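Local structure of polymerase X (Deinococcus radiodurans, 2W9M) at residues S225-E229 / G230-E234. The protein probably synthesises DNA from deoxyribonucleoside triphosphates as a family X polymerase, and carries a zinc-binding phosphoesterase-like domain. Sequence-based numbering, arbitrary orientation.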
loop_
_atom_site.group_PDB
_atom_site.type_symbol
_atom_site.label_atom_id
_atom_site.label_comp_id
_atom_site.label_asym_id
_atom_site.label_seq_id
_atom_site.Cartn_x
_atom_site.Cartn_y
_atom_site.Cartn_z
ATOM N N SER A 225 -4.020 10.922 -25.978
ATOM C CA SER A 225 -4.577 10.802 -24.636
ATOM C C SER A 225 -6.000 10.249 -24.657
ATOM O O SER A 225 -6.630 10.154 -25.710
ATOM C CB SER A 225 -4.539 12.148 -23.905
ATOM O OG SER A 225 -5.559 13.015 -24.370
ATOM N N GLY A 226 -6.500 9.883 -23.484
ATOM C CA GLY A 226 -7.805 9.264 -23.376
ATOM C C GLY A 226 -8.102 8.840 -21.953
ATOM O O GLY A 226 -7.529 9.371 -21.003
ATOM N N ASP A 227 -8.993 7.866 -21.809
ATOM C CA ASP A 227 -9.445 7.424 -20.501
ATOM C C ASP A 227 -9.759 5.939 -20.589
ATOM O O ASP A 227 -10.697 5.541 -21.283
ATOM C CB ASP A 227 -10.706 8.199 -20.105
ATOM C CG ASP A 227 -10.930 8.236 -18.602
ATOM O OD1 ASP A 227 -10.125 8.887 -17.899
ATOM O OD2 ASP A 227 -11.922 7.635 -18.127
ATOM N N TYR A 228 -8.974 5.117 -19.902
ATOM C CA TYR A 228 -9.251 3.688 -19.873
ATOM C C TYR A 228 -9.864 3.250 -18.544
ATOM O O TYR A 228 -9.167 3.130 -17.535
ATOM C CB TYR A 228 -8.001 2.862 -20.174
ATOM C CG TYR A 228 -8.313 1.394 -20.378
ATOM C CD1 TYR A 228 -8.906 0.951 -21.554
ATOM C CD2 TYR A 228 -8.036 0.457 -19.391
ATOM C CE1 TYR A 228 -9.203 -0.383 -21.748
ATOM C CE2 TYR A 228 -8.326 -0.881 -19.578
ATOM C CZ TYR A 228 -8.910 -1.295 -20.757
ATOM O OH TYR A 228 -9.206 -2.625 -20.947
ATOM N N GLU A 229 -11.173 3.013 -18.561
ATOM C CA GLU A 229 -11.905 2.593 -17.372
ATOM C C GLU A 229 -11.663 3.514 -16.180
ATOM O O GLU A 229 -11.365 3.053 -15.078
ATOM C CB GLU A 229 -11.570 1.142 -17.031
ATOM C CG GLU A 229 -12.013 0.173 -18.119
ATOM C CD GLU A 229 -11.578 -1.253 -17.858
ATOM O OE1 GLU A 229 -11.023 -1.521 -16.770
ATOM O OE2 GLU A 229 -11.790 -2.107 -18.744
ATOM N N GLY A 230 -11.792 4.818 -16.418
ATOM C CA GLY A 230 -11.672 5.812 -15.365
ATOM C C GLY A 230 -10.257 6.309 -15.137
ATOM O O GLY A 230 -10.054 7.358 -14.526
ATOM N N VAL A 231 -9.278 5.553 -15.626
ATOM C CA VAL A 231 -7.875 5.906 -15.455
ATOM C C VAL A 231 -7.365 6.699 -16.656
ATOM O O VAL A 231 -7.299 6.171 -17.767
ATOM C CB VAL A 231 -7.007 4.652 -15.292
ATOM C CG1 VAL A 231 -5.563 5.041 -15.047
ATOM C CG2 VAL A 231 -7.536 3.786 -14.161
ATOM N N PRO A 232 -7.008 7.975 -16.437
ATOM C CA PRO A 232 -6.480 8.827 -17.511
ATOM C C PRO A 232 -5.233 8.213 -18.150
ATOM O O PRO A 232 -4.381 7.659 -17.449
ATOM C CB PRO A 232 -6.117 10.126 -16.786
ATOM C CG PRO A 232 -6.962 10.125 -15.556
ATOM C CD PRO A 232 -7.082 8.690 -15.151
ATOM N N VAL A 233 -5.135 8.312 -19.471
ATOM C CA VAL A 233 -4.051 7.683 -20.209
ATOM C C VAL A 233 -3.355 8.671 -21.133
ATOM O O VAL A 233 -4.005 9.479 -21.787
ATOM C CB VAL A 233 -4.568 6.505 -21.054
ATOM C CG1 VAL A 233 -3.529 6.085 -22.075
ATOM C CG2 VAL A 233 -4.942 5.337 -20.161
ATOM N N GLU A 234 -2.028 8.599 -21.177
ATOM C CA GLU A 234 -1.247 9.399 -22.111
ATOM C C GLU A 234 -0.186 8.544 -22.777
ATOM O O GLU A 234 0.590 7.865 -22.107
ATOM C CB GLU A 234 -0.581 10.579 -21.406
ATOM C CG GLU A 234 -1.543 11.662 -20.965
ATOM C CD GLU A 234 -0.835 12.836 -20.323
ATOM O OE1 GLU A 234 0.199 13.282 -20.864
ATOM O OE2 GLU A 234 -1.319 13.313 -19.276
#
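Gly226 and Tyr228 pair with Val233 and Val231 as the hydrogen-bonded pairs of two antiparallel strands, 225-228 and 231-234, whose axes make an angle of 148°. Gly226 N gives a bond to Val233 O (3.0 Å), and Val233 N returns one to Gly226 O. Next to the turn, Tyr228 N bonds to Val231 O at 2.9 Å, and Val231 N bonds to Tyr228 O at 3.1 Å. This pair of bonds closes the turn. On one face of the hairpin, Tyr228 CB rests against Val233 CG2 (3.9 Å). The phenol ring then leads away from the second strand, and its OH bonds to Glu129. One face of the ring is covered near its rim by Glu229 CG. This is a beta hairpin with a two-residue loop, Glu229 and Gly230, which form the centre of a type I' turn from Tyr228 to Val231. Gly230 suits the turn, since a CB at its backbone angles would jam against Glu229 O. In the mixed sheet strand 231-238 also runs parallel to strand 194-203, and Val231 and Val233 touch Val169 of helix 163-176. On the other face, Asp227 CG lies anti to the backbone N (chi1 -157°), and the carboxylate reaches over the turn. OD2 accepts a weak, bent bond from Gly230 N at 3.3 Å, while OD1 lies 3.6 Å from Pro232 N, which has no hydrogen to give. Further along this face, Ser225 CB is 4.2 Å from Glu234 CG. Ser225 OG bonds to Gln219, and the Glu234 carboxylate forms salt bridges with Arg196 and Arg250.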